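Local coordinates for protein lipocalin AI-4 (Rhodnius prolixus, PDB 5HA0) that binds the cysteinyl leukotriene LTD4 in the cavity of its lipocalin barrel and so probably sequesters this host inflammatory mediator during blood feeding, at residues A[91-96]-A[108-113]; A[31-36]-A[122-127]; A[65-70]-A[81-86]; A[23-28]-A[101-106]. All coordinates share one frame; numbering follows the deposited sequence.

Contact 1: residues A[91-96]-A[108-113]; sequences FTSYMA and LYRCGL. With LTD ((5~{S},6~{R},7~{E},9~{E},11~{Z},14~{Z})-6-[(2~{R})-2-azanyl-3-(2-hydroxy-2-oxoethylamino)-3-oxidanylidene-propyl]sulfanyl-5-oxidanyl-icosa-7,9,11,14-tetraenoic acid), chain B.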
# COMPACT_ATOMS: atom_id res chain seq x y z
N PHE A 91 -9.48 -10.76 -4.94
CA PHE A 91 -9.95 -9.74 -4.01
C PHE A 91 -9.67 -8.36 -4.55
O PHE A 91 -8.88 -8.18 -5.47
CB PHE A 91 -9.29 -9.92 -2.63
CG PHE A 91 -7.78 -9.75 -2.64
CD1 PHE A 91 -6.95 -10.84 -2.87
CD2 PHE A 91 -7.21 -8.52 -2.41
CE1 PHE A 91 -5.57 -10.68 -2.87
CE2 PHE A 91 -5.85 -8.35 -2.41
CZ PHE A 91 -5.02 -9.44 -2.64
N THR A 92 -10.31 -7.37 -3.94
CA THR A 92 -10.10 -5.97 -4.29
C THR A 92 -9.47 -5.25 -3.11
O THR A 92 -9.83 -5.49 -1.97
CB THR A 92 -11.41 -5.29 -4.69
OG1 THR A 92 -12.05 -6.07 -5.70
CG2 THR A 92 -11.14 -3.88 -5.20
N SER A 93 -8.53 -4.35 -3.39
CA SER A 93 -7.87 -3.61 -2.33
C SER A 93 -7.67 -2.18 -2.77
O SER A 93 -7.43 -1.93 -3.95
CB SER A 93 -6.54 -4.27 -1.98
OG SER A 93 -5.94 -3.62 -0.87
N TYR A 94 -7.78 -1.24 -1.84
CA TYR A 94 -7.64 0.18 -2.15
C TYR A 94 -6.41 0.75 -1.47
O TYR A 94 -6.10 0.36 -0.35
CB TYR A 94 -8.89 0.95 -1.69
CG TYR A 94 -10.14 0.46 -2.38
CD1 TYR A 94 -10.78 -0.70 -1.96
CD2 TYR A 94 -10.67 1.15 -3.47
CE1 TYR A 94 -11.91 -1.16 -2.62
CE2 TYR A 94 -11.79 0.70 -4.11
CZ TYR A 94 -12.41 -0.45 -3.68
OH TYR A 94 -13.54 -0.91 -4.32
N MET A 95 -5.73 1.68 -2.12
CA MET A 95 -4.54 2.28 -1.56
C MET A 95 -4.35 3.73 -1.99
O MET A 95 -4.85 4.17 -3.04
CB MET A 95 -3.29 1.46 -1.94
CG MET A 95 -3.08 1.32 -3.46
SD MET A 95 -1.38 1.58 -4.00
CE MET A 95 -1.38 3.23 -3.34
N ALA A 96 -3.64 4.49 -1.16
CA ALA A 96 -3.19 5.82 -1.52
C ALA A 96 -1.76 6.00 -1.03
O ALA A 96 -1.41 5.52 0.06
CB ALA A 96 -4.10 6.88 -0.92
N LEU A 108 2.22 4.29 2.62
CA LEU A 108 0.93 4.07 1.97
C LEU A 108 -0.16 3.80 2.99
O LEU A 108 0.12 3.33 4.11
CB LEU A 108 0.99 2.89 0.99
CG LEU A 108 1.42 3.19 -0.45
CD1 LEU A 108 2.84 3.72 -0.50
CD2 LEU A 108 1.28 1.94 -1.32
N TYR A 109 -1.40 4.12 2.61
CA TYR A 109 -2.56 3.67 3.33
C TYR A 109 -3.25 2.61 2.48
O TYR A 109 -3.37 2.79 1.27
CB TYR A 109 -3.50 4.83 3.62
CG TYR A 109 -4.82 4.44 4.24
CD1 TYR A 109 -4.90 4.09 5.59
CD2 TYR A 109 -5.99 4.47 3.49
CE1 TYR A 109 -6.11 3.74 6.14
CE2 TYR A 109 -7.20 4.12 4.04
CZ TYR A 109 -7.26 3.76 5.37
OH TYR A 109 -8.47 3.41 5.93
N ARG A 110 -3.69 1.52 3.10
CA ARG A 110 -4.39 0.48 2.36
C ARG A 110 -5.66 0.10 3.09
O ARG A 110 -5.69 0.09 4.32
CB ARG A 110 -3.48 -0.74 2.19
CG ARG A 110 -4.08 -1.82 1.32
CD ARG A 110 -3.06 -2.86 0.91
NE ARG A 110 -2.53 -3.60 2.05
CZ ARG A 110 -1.46 -4.41 1.98
NH1 ARG A 110 -0.81 -4.56 0.84
NH2 ARG A 110 -1.04 -5.04 3.06
N CYS A 111 -6.72 -0.20 2.35
CA CYS A 111 -7.99 -0.55 2.96
C CYS A 111 -8.81 -1.42 2.02
O CYS A 111 -8.70 -1.29 0.81
CB CYS A 111 -8.77 0.72 3.33
SG CYS A 111 -10.28 0.50 4.32
N GLY A 112 -9.62 -2.30 2.58
CA GLY A 112 -10.47 -3.14 1.76
C GLY A 112 -11.45 -3.92 2.62
O GLY A 112 -11.29 -3.99 3.84
N LEU A 113 -12.46 -4.50 1.98
CA LEU A 113 -13.47 -5.30 2.68
C LEU A 113 -13.11 -6.78 2.71
O LEU A 113 -13.31 -7.46 3.72
CB LEU A 113 -14.85 -5.11 2.03
CG LEU A 113 -15.40 -3.69 2.18
CD1 LEU A 113 -16.65 -3.50 1.32
CD2 LEU A 113 -15.71 -3.41 3.64
O2 LTD B . -3.94 -3.69 4.40
C1 LTD B . -3.58 -4.45 5.33
O1 LTD B . -2.38 -4.73 5.55
C2 LTD B . -4.65 -5.04 6.22
C3 LTD B . -4.81 -6.53 5.93
C4 LTD B . -4.86 -6.81 4.44
C5 LTD B . -5.21 -8.27 4.19
O3 LTD B . -4.12 -9.11 4.59
C6 LTD B . -5.54 -8.54 2.72
C7 LTD B . -4.35 -8.26 1.81
C8 LTD B . -4.39 -7.30 0.88
C9 LTD B . -3.24 -7.07 -0.00
C10 LTD B . -3.27 -6.25 -1.05
C11 LTD B . -2.07 -6.11 -1.87
C12 LTD B . -1.92 -5.32 -2.95
C13 LTD B . -2.98 -4.40 -3.50
C14 LTD B . -3.05 -3.13 -2.68
C15 LTD B . -2.20 -2.11 -2.79
C16 LTD B . -1.05 -2.10 -3.77
C17 LTD B . 0.22 -1.57 -3.11
C18 LTD B . 1.29 -1.32 -4.17
C19 LTD B . 2.66 -1.05 -3.55
C20 LTD B . 3.68 -0.79 -4.63
O32 LTD B . -1.22 -12.67 -0.10
C21 LTD B . -2.31 -12.11 0.14
O31 LTD B . -2.40 -11.07 0.81
CA3 LTD B . -3.58 -12.72 -0.39
N3 LTD B . -4.74 -11.97 0.06
C22 LTD B . -5.92 -12.58 0.15
O33 LTD B . -6.06 -13.76 -0.15
CA2 LTD B . -7.12 -11.80 0.60
CB2 LTD B . -6.76 -10.36 0.96
SG2 LTD B . -6.04 -10.27 2.61
N2 LTD B . -7.71 -12.48 1.78
O HOH W 1 -12.21 -5.77 -0.72
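Strands 91-96 and 108-112 run antiparallel, their axes at 152°, and two hydrogen-bonded pairs hold them together. Y94 and C111 exchange backbone bonds both ways: Y94 N gives to C111 O at 2.8 Å and C111 N gives to Y94 O. A96 and Y109 do the same. Between these pairs M95 sits opposite R110, and M95 CA comes 3.1 Å from Y109 O in a CA-H...O contact. A water accepts weakly from L113 N and donates to T92 O where the strands part. The two strands form a beta hairpin in the wall of the lipocalin barrel. F91, S93, M95, L108 and R110 touch the leukotriene in its cavity; on the other side of the sheet C111 is disulfide-bonded to C10. R110 meets the C1 carboxylate of the ligand with two N-H groups, NE to O2 at 2.7 Å and NH2 to O1 at 2.8 Å. Both bonds are nearly straight, the second at 179°. The triene carbon C9 lies over one face of the guanidinium. S93 OG, bonded to Y114 OH, rests 3.4 Å from R110 CG. M95 is bent at chi2 and chi3, which brings CE to 3.6 Å from L108 CD2 while SD lies against ligand C17. F91 turns one ring face to the cysteinyl part of the ligand, with CB2 3.7 Å above its centre.

Contact 2: residues A[31-36]-A[122-127]; sequences WYLTHS and NFLLFN. With LTD ((5~{S},6~{R},7~{E},9~{E},11~{Z},14~{Z})-6-[(2~{R})-2-azanyl-3-(2-hydroxy-2-oxoethylamino)-3-oxidanylidene-propyl]sulfanyl-5-oxidanyl-icosa-7,9,11,14-tetraenoic acid), chain B.
F126 and L33 meet over a ring face: L33 CD1 stands 4.0 Å from the centroid of the F126 ring, in a CH-pi contact 13° off the normal. Ligand C19 lies over the opposite face. W31 crosses F126 at about a right angle, CE3 to F126 CB 3.7 Å. The strands run antiparallel, and Y32 and N127 exchange backbone bonds both ways. A classic beta bulge follows, where T34 and H35 both face L125. L125 O takes T34 N at 3.0 Å and H35 N weakly at 3.3 Å, while L125 N gives to H35 O. Among the polar side chains, N127 ND2 gives to T34 OG1 at 3.0 Å, which lies in the plane of the amide; ND2 also reaches E133 O. T34 OG1 and H35 ND1 share a further bond of 2.8 Å. N122 ND2 gives to ligand O1 at 2.9 Å. The chemistry is thus divided: this seam of the lipocalin barrel supplies apolar walls for the leukotriene tail and an amide for its C1 carboxylate, with the T34-N127 bond on the other side of the sheet.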
# COMPACT_ATOMS: atom_id res chain seq x y z
N TRP A 31 9.41 -2.50 -4.79
CA TRP A 31 9.17 -1.92 -3.46
C TRP A 31 9.06 -3.04 -2.45
O TRP A 31 8.23 -3.94 -2.62
CB TRP A 31 7.87 -1.10 -3.42
CG TRP A 31 7.90 0.27 -4.05
CD1 TRP A 31 7.29 0.65 -5.23
CD2 TRP A 31 8.50 1.46 -3.52
NE1 TRP A 31 7.50 1.98 -5.46
CE2 TRP A 31 8.24 2.51 -4.43
CE3 TRP A 31 9.25 1.74 -2.37
CZ2 TRP A 31 8.69 3.81 -4.23
CZ3 TRP A 31 9.70 3.03 -2.17
CH2 TRP A 31 9.41 4.06 -3.09
N TYR A 32 9.86 -2.99 -1.39
CA TYR A 32 9.75 -3.97 -0.31
C TYR A 32 8.87 -3.46 0.81
O TYR A 32 9.04 -2.34 1.27
CB TYR A 32 11.14 -4.31 0.25
CG TYR A 32 12.05 -4.97 -0.75
CD1 TYR A 32 12.79 -4.21 -1.66
CD2 TYR A 32 12.18 -6.35 -0.80
CE1 TYR A 32 13.63 -4.81 -2.59
CE2 TYR A 32 13.02 -6.96 -1.72
CZ TYR A 32 13.74 -6.19 -2.60
OH TYR A 32 14.57 -6.79 -3.52
N LEU A 33 7.93 -4.28 1.26
CA LEU A 33 7.08 -3.89 2.38
C LEU A 33 7.80 -4.20 3.68
O LEU A 33 7.80 -5.34 4.13
CB LEU A 33 5.74 -4.62 2.30
CG LEU A 33 4.72 -4.35 3.41
CD1 LEU A 33 4.54 -2.87 3.68
CD2 LEU A 33 3.37 -4.97 3.07
N THR A 34 8.41 -3.19 4.28
CA THR A 34 9.31 -3.46 5.40
C THR A 34 8.66 -3.25 6.78
O THR A 34 9.11 -3.85 7.74
CB THR A 34 10.60 -2.58 5.33
OG1 THR A 34 10.25 -1.19 5.34
CG2 THR A 34 11.41 -2.90 4.06
N HIS A 35 7.66 -2.38 6.87
CA HIS A 35 6.99 -2.09 8.15
C HIS A 35 5.51 -1.84 7.93
O HIS A 35 5.11 -1.42 6.86
CB HIS A 35 7.57 -0.85 8.84
CG HIS A 35 9.03 -0.93 9.13
ND1 HIS A 35 9.99 -0.88 8.13
CD2 HIS A 35 9.71 -0.97 10.30
CE1 HIS A 35 11.19 -0.95 8.69
NE2 HIS A 35 11.05 -1.00 10.00
N SER A 36 4.71 -2.04 8.97
CA SER A 36 3.30 -1.69 8.88
C SER A 36 2.75 -1.41 10.28
O SER A 36 3.31 -1.88 11.27
CB SER A 36 2.49 -2.79 8.20
OG SER A 36 2.63 -4.02 8.89
N ASN A 122 -4.67 -0.33 7.01
CA ASN A 122 -3.31 -0.37 7.51
C ASN A 122 -2.54 0.81 6.98
O ASN A 122 -2.92 1.41 5.96
CB ASN A 122 -2.63 -1.66 7.08
CG ASN A 122 -1.68 -2.20 8.12
OD1 ASN A 122 -1.28 -1.50 9.05
ND2 ASN A 122 -1.28 -3.46 7.95
N PHE A 123 -1.47 1.16 7.68
CA PHE A 123 -0.46 2.04 7.09
C PHE A 123 0.78 1.20 6.84
O PHE A 123 1.18 0.40 7.68
CB PHE A 123 -0.15 3.24 7.99
CG PHE A 123 -1.22 4.29 7.98
CD1 PHE A 123 -2.29 4.23 8.85
CD2 PHE A 123 -1.15 5.35 7.08
CE1 PHE A 123 -3.27 5.22 8.85
CE2 PHE A 123 -2.12 6.33 7.07
CZ PHE A 123 -3.18 6.26 7.96
N LEU A 124 1.36 1.40 5.66
CA LEU A 124 2.43 0.55 5.16
C LEU A 124 3.65 1.37 4.83
O LEU A 124 3.54 2.41 4.18
CB LEU A 124 1.97 -0.19 3.90
CG LEU A 124 0.64 -0.94 3.96
CD1 LEU A 124 0.30 -1.48 2.57
CD2 LEU A 124 0.70 -2.07 4.95
N LEU A 125 4.82 0.91 5.25
CA LEU A 125 6.06 1.54 4.83
C LEU A 125 6.78 0.64 3.84
O LEU A 125 7.18 -0.50 4.17
CB LEU A 125 6.97 1.85 6.02
CG LEU A 125 8.29 2.53 5.66
CD1 LEU A 125 8.04 3.91 5.06
CD2 LEU A 125 9.22 2.63 6.88
N PHE A 126 6.94 1.17 2.63
CA PHE A 126 7.70 0.52 1.57
C PHE A 126 9.08 1.14 1.43
O PHE A 126 9.25 2.34 1.62
CB PHE A 126 6.95 0.61 0.24
CG PHE A 126 5.69 -0.21 0.20
CD1 PHE A 126 4.49 0.30 0.68
CD2 PHE A 126 5.71 -1.49 -0.33
CE1 PHE A 126 3.34 -0.46 0.65
CE2 PHE A 126 4.55 -2.25 -0.36
CZ PHE A 126 3.37 -1.73 0.11
N ASN A 127 10.05 0.30 1.10
CA ASN A 127 11.43 0.73 0.93
C ASN A 127 12.00 0.17 -0.37
O ASN A 127 11.67 -0.95 -0.76
CB ASN A 127 12.28 0.27 2.12
CG ASN A 127 12.43 1.35 3.17
OD1 ASN A 127 13.05 2.38 2.91
ND2 ASN A 127 11.88 1.11 4.37
O2 LTD B . -3.94 -3.69 4.40
C1 LTD B . -3.58 -4.45 5.33
O1 LTD B . -2.38 -4.73 5.55
C2 LTD B . -4.65 -5.04 6.22
C3 LTD B . -4.81 -6.53 5.93
C4 LTD B . -4.86 -6.81 4.44
C5 LTD B . -5.21 -8.27 4.19
O3 LTD B . -4.12 -9.11 4.59
C6 LTD B . -5.54 -8.54 2.72
C7 LTD B . -4.35 -8.26 1.81
C8 LTD B . -4.39 -7.30 0.88
C9 LTD B . -3.24 -7.07 -0.00
C10 LTD B . -3.27 -6.25 -1.05
C11 LTD B . -2.07 -6.11 -1.87
C12 LTD B . -1.92 -5.32 -2.95
C13 LTD B . -2.98 -4.40 -3.50
C14 LTD B . -3.05 -3.13 -2.68
C15 LTD B . -2.20 -2.11 -2.79
C16 LTD B . -1.05 -2.10 -3.77
C17 LTD B . 0.22 -1.57 -3.11
C18 LTD B . 1.29 -1.32 -4.17
C19 LTD B . 2.66 -1.05 -3.55
C20 LTD B . 3.68 -0.79 -4.63
O32 LTD B . -1.22 -12.67 -0.10
C21 LTD B . -2.31 -12.11 0.14
O31 LTD B . -2.40 -11.07 0.81
CA3 LTD B . -3.58 -12.72 -0.39
N3 LTD B . -4.74 -11.97 0.06
C22 LTD B . -5.92 -12.58 0.15
O33 LTD B . -6.06 -13.76 -0.15
CA2 LTD B . -7.12 -11.80 0.60
CB2 LTD B . -6.76 -10.36 0.96
SG2 LTD B . -6.04 -10.27 2.61
N2 LTD B . -7.71 -12.48 1.78

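Contact 3: residues A[65-70]-A[81-86]; sequences VKCSGS and FQCTTT. With LTD ((5~{S},6~{R},7~{E},9~{E},11~{Z},14~{Z})-6-[(2~{R})-2-azanyl-3-(2-hydroxy-2-oxoethylamino)-3-oxidanylidene-propyl]sulfanyl-5-oxidanyl-icosa-7,9,11,14-tetraenoic acid), chain B.
F81, C67 and V65 bury much of the surface between strands 65-70 and 81-85, all on the side of the sheet that meets the leukotriene. The F81 ring lies against the backbone of G69, whose CA is 3.8 Å from the ring centroid in a CH-pi contact. Ligand C16 stands over the opposite ring face, 3.9 Å above the plane and toward the rim. The ring is thus held between strand and ligand. C67 faces C83 in a non-hydrogen-bonded pair, with the CA atoms only 4.0 Å apart. Their SG atoms are joined in a disulfide of 2.1 Å with a chi3 of 106°. C67 CB also packs on F81 CD1. V65 sends CG1 anti to its backbone N, chi1 -177°, to reach C83 CB at 3.8 Å. Its CG2 lies beside T85 CG2, and the two side chains point the same way. K66 with T84 and S68 with Q82 exchange backbone bonds on either side of the C67-C83 pair. This hairpin of the lipocalin barrel is therefore covalently cross-linked across its strands. C83 SG itself touches ligand C13 at 4.0 Å, so the disulfide forms part of the apolar lining.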
# COMPACT_ATOMS: atom_id res chain seq x y z
N VAL A 65 0.85 -13.14 -6.14
CA VAL A 65 -0.37 -12.38 -6.36
C VAL A 65 -0.15 -11.40 -7.50
O VAL A 65 0.87 -10.72 -7.55
CB VAL A 65 -0.77 -11.61 -5.09
CG1 VAL A 65 -2.09 -10.87 -5.30
CG2 VAL A 65 -0.87 -12.58 -3.90
N LYS A 66 -1.11 -11.33 -8.41
CA LYS A 66 -1.05 -10.40 -9.52
C LYS A 66 -2.22 -9.44 -9.41
O LYS A 66 -3.36 -9.87 -9.21
CB LYS A 66 -1.08 -11.16 -10.85
CG LYS A 66 0.13 -12.08 -11.04
CD LYS A 66 0.03 -12.86 -12.34
CE LYS A 66 1.21 -13.80 -12.49
NZ LYS A 66 1.41 -14.65 -11.29
N CYS A 67 -1.94 -8.15 -9.53
CA CYS A 67 -2.97 -7.13 -9.38
C CYS A 67 -3.01 -6.17 -10.55
O CYS A 67 -1.98 -5.88 -11.17
CB CYS A 67 -2.77 -6.31 -8.11
SG CYS A 67 -2.68 -7.26 -6.57
N SER A 68 -4.21 -5.66 -10.84
CA SER A 68 -4.41 -4.64 -11.87
C SER A 68 -5.07 -3.42 -11.23
O SER A 68 -6.11 -3.54 -10.59
CB SER A 68 -5.28 -5.19 -12.99
OG SER A 68 -5.49 -4.21 -13.99
N GLY A 69 -4.45 -2.26 -11.38
CA GLY A 69 -4.95 -1.06 -10.74
C GLY A 69 -5.66 -0.07 -11.63
O GLY A 69 -5.52 -0.06 -12.86
N SER A 70 -6.43 0.79 -10.98
CA SER A 70 -7.09 1.90 -11.65
C SER A 70 -7.34 3.01 -10.65
O SER A 70 -7.45 2.76 -9.45
CB SER A 70 -8.40 1.46 -12.30
OG SER A 70 -9.25 0.85 -11.34
N PHE A 81 -7.16 -1.89 -6.70
CA PHE A 81 -6.44 -3.01 -7.29
C PHE A 81 -7.29 -4.26 -7.25
O PHE A 81 -7.82 -4.63 -6.21
CB PHE A 81 -5.08 -3.25 -6.59
CG PHE A 81 -4.04 -2.26 -7.00
CD1 PHE A 81 -3.26 -2.50 -8.11
CD2 PHE A 81 -3.87 -1.07 -6.31
CE1 PHE A 81 -2.32 -1.56 -8.53
CE2 PHE A 81 -2.92 -0.14 -6.72
CZ PHE A 81 -2.15 -0.39 -7.84
N GLN A 82 -7.43 -4.89 -8.41
CA GLN A 82 -8.10 -6.17 -8.53
C GLN A 82 -7.02 -7.23 -8.58
O GLN A 82 -6.20 -7.23 -9.50
CB GLN A 82 -8.99 -6.20 -9.78
CG GLN A 82 -9.94 -7.38 -9.82
CD GLN A 82 -10.82 -7.45 -8.59
OE1 GLN A 82 -11.27 -6.42 -8.08
NE2 GLN A 82 -11.07 -8.66 -8.11
N CYS A 83 -6.99 -8.11 -7.58
CA CYS A 83 -5.91 -9.08 -7.43
C CYS A 83 -6.38 -10.52 -7.51
O CYS A 83 -7.50 -10.85 -7.12
CB CYS A 83 -5.19 -8.88 -6.10
SG CYS A 83 -4.58 -7.21 -5.79
N THR A 84 -5.51 -11.38 -8.04
CA THR A 84 -5.76 -12.82 -8.08
C THR A 84 -4.56 -13.53 -7.49
O THR A 84 -3.44 -13.04 -7.58
CB THR A 84 -6.03 -13.32 -9.50
OG1 THR A 84 -4.92 -12.98 -10.34
CG2 THR A 84 -7.28 -12.68 -10.05
N THR A 85 -4.80 -14.67 -6.86
CA THR A 85 -3.74 -15.42 -6.19
C THR A 85 -3.55 -16.79 -6.84
O THR A 85 -4.43 -17.29 -7.53
CB THR A 85 -4.05 -15.61 -4.70
OG1 THR A 85 -5.05 -16.62 -4.54
CG2 THR A 85 -4.53 -14.30 -4.07
N THR A 86 -2.40 -17.41 -6.61
CA THR A 86 -2.16 -18.68 -7.29
C THR A 86 -2.99 -19.82 -6.69
O THR A 86 -3.12 -20.87 -7.30
CB THR A 86 -0.68 -19.06 -7.28
OG1 THR A 86 -0.18 -18.97 -5.94
CG2 THR A 86 0.12 -18.13 -8.18
O2 LTD B . -3.94 -3.69 4.40
C1 LTD B . -3.58 -4.45 5.33
O1 LTD B . -2.38 -4.73 5.55
C2 LTD B . -4.65 -5.04 6.22
C3 LTD B . -4.81 -6.53 5.93
C4 LTD B . -4.86 -6.81 4.44
C5 LTD B . -5.21 -8.27 4.19
O3 LTD B . -4.12 -9.11 4.59
C6 LTD B . -5.54 -8.54 2.72
C7 LTD B . -4.35 -8.26 1.81
C8 LTD B . -4.39 -7.30 0.88
C9 LTD B . -3.24 -7.07 -0.00
C10 LTD B . -3.27 -6.25 -1.05
C11 LTD B . -2.07 -6.11 -1.87
C12 LTD B . -1.92 -5.32 -2.95
C13 LTD B . -2.98 -4.40 -3.50
C14 LTD B . -3.05 -3.13 -2.68
C15 LTD B . -2.20 -2.11 -2.79
C16 LTD B . -1.05 -2.10 -3.77
C17 LTD B . 0.22 -1.57 -3.11
C18 LTD B . 1.29 -1.32 -4.17
C19 LTD B . 2.66 -1.05 -3.55
C20 LTD B . 3.68 -0.79 -4.63
O32 LTD B . -1.22 -12.67 -0.10
C21 LTD B . -2.31 -12.11 0.14
O31 LTD B . -2.40 -11.07 0.81
CA3 LTD B . -3.58 -12.72 -0.39
N3 LTD B . -4.74 -11.97 0.06
C22 LTD B . -5.92 -12.58 0.15
O33 LTD B . -6.06 -13.76 -0.15
CA2 LTD B . -7.12 -11.80 0.60
CB2 LTD B . -6.76 -10.36 0.96
SG2 LTD B . -6.04 -10.27 2.61
N2 LTD B . -7.71 -12.48 1.78

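Contact 4: residues A[23-28]-A[101-106]; sequences ANRFFT and DYANYA
Helix 23-26 packs against the turn before strand 105-112, with F26 and Y102 the nearest pair at 5.5 Å between CA atoms and no direct hydrogen bond across. Y102 touches both R25 and F26. Its CD1 lies 3.5 Å from R25 CB and 3.6 Å from F26 N. R25 crosses Y102 at about a right angle. Its chain bends at chi3, 67°, and this folds the guanidinium back over Y102. One guanidinium face then rests on Y102 CB, 3.6 Å above the plane, and the group is tilted 33° from the tyrosine ring. A water bridges the segments: it donates to D101 O and accepts weakly from R25 NH1. Y102 OH bonds to D22 N, just before the helix. This short helix lies at one end of the lipocalin barrel, and the turn 101-104 links two of its strands. An Asx motif shapes that turn: D101 OD1 takes N104 N and Y105 N, both at 2.9 Å, from opposite faces of the carboxylate. N104 ND2 gives to D101 OD2. Deeper in, with chi1 at 176°, F26 CG points away from the backbone N, and the ring reaches inward to meet A106 CB edge-on, 3.5 Å from CE1. The same phenyl stacks on W31 and touches the bound leukotriene.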
# COMPACT_ATOMS: atom_id res chain seq x y z
N ALA A 23 2.55 9.44 -10.24
CA ALA A 23 2.33 8.01 -10.42
C ALA A 23 3.44 7.36 -11.26
O ALA A 23 3.83 6.22 -10.99
CB ALA A 23 0.96 7.77 -11.06
N ASN A 24 3.94 8.09 -12.25
CA ASN A 24 4.99 7.56 -13.11
C ASN A 24 6.27 7.23 -12.35
O ASN A 24 6.97 6.28 -12.69
CB ASN A 24 5.30 8.55 -14.23
CG ASN A 24 4.51 8.25 -15.49
OD1 ASN A 24 3.35 8.64 -15.61
ND2 ASN A 24 5.14 7.57 -16.44
N ARG A 25 6.57 8.00 -11.31
CA ARG A 25 7.78 7.74 -10.53
C ARG A 25 7.55 6.71 -9.44
O ARG A 25 8.49 6.02 -9.02
CB ARG A 25 8.31 9.03 -9.91
CG ARG A 25 9.02 9.97 -10.88
CD ARG A 25 10.02 10.83 -10.13
NE ARG A 25 11.12 10.03 -9.60
CZ ARG A 25 11.96 10.44 -8.65
NH1 ARG A 25 11.81 11.64 -8.10
NH2 ARG A 25 12.94 9.64 -8.23
N PHE A 26 6.31 6.59 -8.96
CA PHE A 26 6.03 5.64 -7.89
C PHE A 26 5.87 4.21 -8.43
O PHE A 26 6.45 3.28 -7.89
CB PHE A 26 4.79 6.02 -7.09
CG PHE A 26 4.43 5.00 -6.06
CD1 PHE A 26 5.18 4.90 -4.90
CD2 PHE A 26 3.41 4.09 -6.27
CE1 PHE A 26 4.90 3.94 -3.96
CE2 PHE A 26 3.12 3.14 -5.33
CZ PHE A 26 3.87 3.05 -4.17
N PHE A 27 5.07 4.06 -9.48
CA PHE A 27 4.77 2.74 -10.03
C PHE A 27 5.83 2.30 -11.03
O PHE A 27 5.54 1.99 -12.19
CB PHE A 27 3.38 2.75 -10.68
CG PHE A 27 2.26 2.90 -9.70
CD1 PHE A 27 1.92 1.86 -8.85
CD2 PHE A 27 1.54 4.09 -9.62
CE1 PHE A 27 0.90 2.00 -7.94
CE2 PHE A 27 0.52 4.22 -8.71
CZ PHE A 27 0.19 3.17 -7.87
N THR A 28 7.07 2.28 -10.55
CA THR A 28 8.19 1.79 -11.33
C THR A 28 9.14 1.10 -10.36
O THR A 28 9.21 1.46 -9.18
CB THR A 28 8.89 2.93 -12.09
OG1 THR A 28 9.79 2.39 -13.06
CG2 THR A 28 9.64 3.84 -11.13
N ASP A 101 9.40 9.70 -1.44
CA ASP A 101 10.45 10.43 -2.15
C ASP A 101 10.83 9.66 -3.43
O ASP A 101 11.77 10.02 -4.13
CB ASP A 101 11.68 10.69 -1.25
CG ASP A 101 12.50 9.44 -0.96
OD1 ASP A 101 12.00 8.32 -1.19
OD2 ASP A 101 13.65 9.58 -0.48
N TYR A 102 10.07 8.60 -3.69
CA TYR A 102 10.15 7.77 -4.91
C TYR A 102 11.41 6.90 -4.99
O TYR A 102 11.32 5.73 -5.39
CB TYR A 102 10.05 8.64 -6.18
CG TYR A 102 8.82 9.51 -6.20
CD1 TYR A 102 7.57 8.97 -6.50
CD2 TYR A 102 8.90 10.86 -5.90
CE1 TYR A 102 6.44 9.77 -6.51
CE2 TYR A 102 7.78 11.66 -5.91
CZ TYR A 102 6.56 11.11 -6.21
OH TYR A 102 5.44 11.93 -6.22
N ALA A 103 12.55 7.43 -4.58
CA ALA A 103 13.83 6.73 -4.70
C ALA A 103 14.21 5.91 -3.47
O ALA A 103 15.14 5.09 -3.54
CB ALA A 103 14.93 7.73 -5.02
N ASN A 104 13.53 6.12 -2.35
CA ASN A 104 13.90 5.41 -1.12
C ASN A 104 12.73 4.81 -0.38
O ASN A 104 12.75 3.63 -0.03
CB ASN A 104 14.65 6.35 -0.18
CG ASN A 104 15.96 6.82 -0.77
OD1 ASN A 104 16.92 6.06 -0.88
ND2 ASN A 104 16.01 8.10 -1.14
N TYR A 105 11.70 5.61 -0.11
CA TYR A 105 10.62 5.14 0.75
C TYR A 105 9.26 5.60 0.28
O TYR A 105 9.15 6.57 -0.46
CB TYR A 105 10.84 5.63 2.19
CG TYR A 105 10.78 7.14 2.31
CD1 TYR A 105 9.56 7.81 2.43
CD2 TYR A 105 11.94 7.89 2.28
CE1 TYR A 105 9.51 9.20 2.52
CE2 TYR A 105 11.90 9.27 2.37
CZ TYR A 105 10.68 9.91 2.49
OH TYR A 105 10.67 11.29 2.58
N ALA A 106 8.22 4.92 0.75
CA ALA A 106 6.84 5.35 0.51
C ALA A 106 5.97 4.90 1.66
O ALA A 106 5.99 3.73 2.05
CB ALA A 106 6.31 4.80 -0.82
O HOH W 2 12.18 12.57 -5.17

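From the N terminus, helix 23-26 comes first and leads into strand 30-36. Contact 4 closes a long loop from this helix to residues 101-106, and contact 2 closes another from strand 30-36 to strand 120-127. These two loops cross. Contact 3 is a local hairpin nested inside both. Contact 1 is the hairpin that follows it in series; it is nested inside contact 2 and crosses contact 4. Strands 78-85 and 90-100 are neighbours, so contacts 3 and 1 adjoin; strands 105-112 and 120-127 likewise join contacts 1 and 2. Contact 4 joins the helix to the turn between strands 90-100 and 105-112. All four contacts touch the same leukotriene, contact 4 through F26.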